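Local coordinates for methyltransferase-like protein 5 (Pyrococcus horikoshii, PDB 1WY7), which probably transfers methyl groups from S-adenosylmethionine to RNA or another nucleic acid, and was crystallised with the spent cofactor S-adenosyl-L-homocysteine bound, at residues E7-K19 with G59-G71. Numbering follows the deposited sequence.
Sequences ELAIALSKLKGFK and GTGVLSYGALLLG. With SAH (S-adenosyl-L-homocysteine), chain E.
Leu15 lays its CD2 methyl over one face of the Tyr65 ring, a CH-pi contact 4.0 Å from the ring centroid. Its other methyl, CD1, sits 3.7 Å from Tyr65 CB and also touches Val62. Leu12 meets the same ring at its edge, CD2 lying 3.8 Å from Tyr65 CD1. With CG anti to the backbone N (chi1 -175°), the Tyr65 ring reaches out from its helix to Leu12 and Leu15. Tyr65 OH is hydrogen-bonded to Glu94 OE2, and a water joins it to Ala11 O. Further along, Leu8 and Leu70 meet tip to tip. Leu12 CD2 also lies 3.9 Å from Gly66 N. Gly59 to Gly61 end the glycine-rich turn that follows the first strand, 52-56, of the Rossmann-like methyltransferase fold, and Val62 N donates to SAH O at 2.8 Å. The axes of helix 7-13 and helix 62-69 run 131° apart in their N-to-C directions, and the chain beyond helix 7-13 leads to the cofactor. There Thr60 CG2 stands over the Phe18 ring, 3.8 Å from its centroid. Phe18 turns its edge to the ribose, CZ being 3.2 Å from SAH O3'. An alanine in place of Phe18 would probably leave Thr60 CG2 without its aromatic cover and bare this flank of the cofactor. Thr60 OG1 accepts a weak bond from SAH N, and a water links it to Lys16 O.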
# COMPACT_ATOMS: atom_id res chain seq x y z
N GLU A 7 11.02 -4.24 14.69
CA GLU A 7 11.65 -2.92 14.84
C GLU A 7 11.04 -1.97 13.81
O GLU A 7 10.74 -0.81 14.11
CB GLU A 7 13.16 -3.00 14.60
CG GLU A 7 13.98 -3.38 15.82
CD GLU A 7 14.81 -4.63 15.60
OE1 GLU A 7 14.24 -5.64 15.13
OE2 GLU A 7 16.02 -4.60 15.90
N LEU A 8 10.85 -2.48 12.60
CA LEU A 8 10.28 -1.69 11.52
C LEU A 8 8.84 -1.31 11.87
O LEU A 8 8.43 -0.15 11.71
CB LEU A 8 10.33 -2.49 10.21
CG LEU A 8 9.75 -1.86 8.93
CD1 LEU A 8 10.37 -0.50 8.68
CD2 LEU A 8 10.02 -2.78 7.76
N ALA A 9 8.09 -2.28 12.38
CA ALA A 9 6.70 -2.04 12.75
C ALA A 9 6.63 -0.93 13.80
O ALA A 9 5.78 -0.05 13.72
CB ALA A 9 6.07 -3.32 13.29
N ILE A 10 7.53 -0.99 14.77
CA ILE A 10 7.59 -0.00 15.85
C ILE A 10 7.88 1.38 15.28
O ILE A 10 7.22 2.37 15.62
CB ILE A 10 8.72 -0.37 16.86
CG1 ILE A 10 8.30 -1.61 17.66
CG2 ILE A 10 9.02 0.80 17.79
CD1 ILE A 10 9.39 -2.12 18.61
N ALA A 11 8.88 1.45 14.43
CA ALA A 11 9.25 2.72 13.82
C ALA A 11 8.11 3.28 12.95
O ALA A 11 7.87 4.49 12.93
CB ALA A 11 10.52 2.56 13.00
N LEU A 12 7.41 2.39 12.24
CA LEU A 12 6.31 2.82 11.38
C LEU A 12 5.14 3.35 12.20
O LEU A 12 4.44 4.26 11.75
CB LEU A 12 5.83 1.67 10.48
CG LEU A 12 6.83 1.21 9.42
CD1 LEU A 12 6.25 0.08 8.61
CD2 LEU A 12 7.20 2.39 8.53
N SER A 13 4.93 2.80 13.39
CA SER A 13 3.83 3.22 14.25
C SER A 13 4.02 4.61 14.83
O SER A 13 3.07 5.21 15.35
CB SER A 13 3.65 2.22 15.40
OG SER A 13 4.76 2.26 16.27
N LYS A 14 5.24 5.13 14.75
CA LYS A 14 5.54 6.46 15.28
C LYS A 14 5.17 7.61 14.34
O LYS A 14 5.22 8.77 14.74
CB LYS A 14 7.01 6.54 15.65
CG LYS A 14 7.37 5.67 16.83
CD LYS A 14 8.86 5.67 17.09
CE LYS A 14 9.17 4.86 18.34
NZ LYS A 14 10.63 4.86 18.62
N LEU A 15 4.81 7.28 13.10
CA LEU A 15 4.43 8.30 12.12
C LEU A 15 3.07 8.91 12.46
O LEU A 15 2.23 8.27 13.09
CB LEU A 15 4.35 7.70 10.71
CG LEU A 15 5.64 7.19 10.06
CD1 LEU A 15 5.34 6.71 8.64
CD2 LEU A 15 6.67 8.31 10.02
N LYS A 16 2.86 10.15 12.04
CA LYS A 16 1.59 10.84 12.28
C LYS A 16 0.47 10.25 11.43
O LYS A 16 0.71 9.81 10.31
CB LYS A 16 1.75 12.33 11.96
CG LYS A 16 2.65 13.07 12.94
CD LYS A 16 4.06 12.48 12.97
CE LYS A 16 4.84 12.89 14.23
NZ LYS A 16 5.19 14.34 14.26
N GLY A 17 -0.75 10.22 11.98
CA GLY A 17 -1.89 9.68 11.25
C GLY A 17 -2.69 10.76 10.55
O GLY A 17 -2.26 11.92 10.50
N PHE A 18 -3.84 10.39 9.99
CA PHE A 18 -4.70 11.34 9.28
C PHE A 18 -5.27 12.42 10.20
O PHE A 18 -5.70 12.13 11.31
CB PHE A 18 -5.89 10.62 8.63
CG PHE A 18 -5.52 9.74 7.47
CD1 PHE A 18 -5.21 8.40 7.66
CD2 PHE A 18 -5.50 10.25 6.17
CE1 PHE A 18 -4.89 7.57 6.58
CE2 PHE A 18 -5.18 9.44 5.08
CZ PHE A 18 -4.88 8.10 5.29
N LYS A 19 -5.27 13.65 9.72
CA LYS A 19 -5.80 14.80 10.47
C LYS A 19 -7.30 14.62 10.74
O LYS A 19 -7.76 14.71 11.89
CB LYS A 19 -5.59 16.08 9.64
CG LYS A 19 -6.49 16.18 8.38
CD LYS A 19 -6.34 14.97 7.42
CE LYS A 19 -7.60 14.78 6.57
NZ LYS A 19 -7.51 13.64 5.60
N GLY A 59 -1.75 7.84 1.31
CA GLY A 59 -2.27 8.36 2.57
C GLY A 59 -1.25 9.13 3.39
O GLY A 59 -0.72 10.16 2.94
N THR A 60 -0.98 8.64 4.61
CA THR A 60 -0.01 9.30 5.49
C THR A 60 1.43 8.92 5.18
O THR A 60 2.36 9.48 5.76
CB THR A 60 -0.26 8.99 6.99
OG1 THR A 60 -0.14 7.58 7.23
CG2 THR A 60 -1.63 9.46 7.40
N GLY A 61 1.62 7.96 4.27
CA GLY A 61 2.96 7.55 3.90
C GLY A 61 3.64 6.43 4.67
O GLY A 61 4.85 6.29 4.60
N VAL A 62 2.88 5.60 5.39
CA VAL A 62 3.50 4.51 6.15
C VAL A 62 4.30 3.57 5.25
O VAL A 62 5.47 3.29 5.53
CB VAL A 62 2.45 3.66 6.91
CG1 VAL A 62 3.11 2.45 7.52
CG2 VAL A 62 1.78 4.50 8.00
N LEU A 63 3.68 3.08 4.18
CA LEU A 63 4.35 2.17 3.26
C LEU A 63 5.52 2.85 2.56
O LEU A 63 6.57 2.24 2.36
CB LEU A 63 3.36 1.63 2.21
CG LEU A 63 2.25 0.73 2.74
CD1 LEU A 63 1.45 0.19 1.57
CD2 LEU A 63 2.86 -0.44 3.55
N SER A 64 5.33 4.11 2.19
CA SER A 64 6.36 4.88 1.51
C SER A 64 7.58 5.05 2.40
O SER A 64 8.72 4.86 1.95
CB SER A 64 5.82 6.27 1.16
OG SER A 64 4.80 6.19 0.19
N TYR A 65 7.33 5.42 3.65
CA TYR A 65 8.40 5.63 4.62
C TYR A 65 9.21 4.33 4.80
O TYR A 65 10.45 4.35 4.74
CB TYR A 65 7.80 6.08 5.95
CG TYR A 65 8.81 6.44 7.02
CD1 TYR A 65 9.28 5.48 7.91
CD2 TYR A 65 9.27 7.74 7.15
CE1 TYR A 65 10.19 5.81 8.91
CE2 TYR A 65 10.17 8.09 8.15
CZ TYR A 65 10.63 7.12 9.02
OH TYR A 65 11.50 7.45 10.03
N GLY A 66 8.50 3.22 5.00
CA GLY A 66 9.14 1.93 5.17
C GLY A 66 10.01 1.56 3.98
O GLY A 66 11.13 1.06 4.14
N ALA A 67 9.49 1.81 2.78
CA ALA A 67 10.22 1.49 1.55
C ALA A 67 11.51 2.30 1.50
O ALA A 67 12.58 1.76 1.21
CB ALA A 67 9.37 1.79 0.32
N LEU A 68 11.40 3.61 1.76
CA LEU A 68 12.57 4.48 1.75
C LEU A 68 13.54 3.98 2.81
O LEU A 68 14.75 3.88 2.58
CB LEU A 68 12.20 5.93 2.08
CG LEU A 68 11.77 6.94 1.00
CD1 LEU A 68 12.65 6.82 -0.24
CD2 LEU A 68 10.35 6.70 0.65
N LEU A 69 13.00 3.67 3.98
CA LEU A 69 13.78 3.17 5.11
C LEU A 69 14.53 1.90 4.69
O LEU A 69 15.66 1.67 5.11
CB LEU A 69 12.83 2.87 6.27
CG LEU A 69 13.35 2.82 7.70
CD1 LEU A 69 14.33 1.67 7.85
CD2 LEU A 69 14.00 4.15 8.06
N LEU A 70 13.89 1.09 3.86
CA LEU A 70 14.51 -0.15 3.41
C LEU A 70 15.36 -0.02 2.16
O LEU A 70 15.75 -1.02 1.57
CB LEU A 70 13.45 -1.24 3.23
CG LEU A 70 13.11 -2.12 4.44
CD1 LEU A 70 13.07 -1.32 5.71
CD2 LEU A 70 11.78 -2.81 4.20
N GLY A 71 15.65 1.21 1.74
CA GLY A 71 16.52 1.40 0.58
C GLY A 71 15.94 1.65 -0.79
O GLY A 71 16.65 1.49 -1.79
N SAH E . -2.19 5.55 5.55
CA SAH E . -2.11 4.35 4.70
CB SAH E . -3.08 4.55 3.53
CG SAH E . -4.39 3.99 3.98
SD SAH E . -5.89 4.04 2.98
C SAH E . -0.67 4.17 4.32
O SAH E . 0.21 4.74 5.04
OXT SAH E . -0.48 3.46 3.28
C5' SAH E . -5.40 4.38 1.31
C4' SAH E . -5.57 5.79 0.74
O4' SAH E . -6.25 5.72 -0.54
C3' SAH E . -6.46 6.75 1.53
O3' SAH E . -5.53 7.62 2.19
C2' SAH E . -7.26 7.55 0.48
O2' SAH E . -7.37 8.96 0.56
C1' SAH E . -6.69 7.02 -0.84
N9 SAH E . -7.66 6.94 -1.93
C8 SAH E . -8.99 6.56 -1.92
N7 SAH E . -9.56 6.59 -3.10
C5 SAH E . -8.54 7.02 -3.95
C6 SAH E . -8.48 7.25 -5.35
N6 SAH E . -9.54 7.06 -6.16
N1 SAH E . -7.30 7.68 -5.92
C2 SAH E . -6.23 7.86 -5.11
N3 SAH E . -6.17 7.67 -3.77
C4 SAH E . -7.37 7.24 -3.24
O HOH W 1 10.34 6.27 12.72
O HOH W 2 0.92 7.21 9.82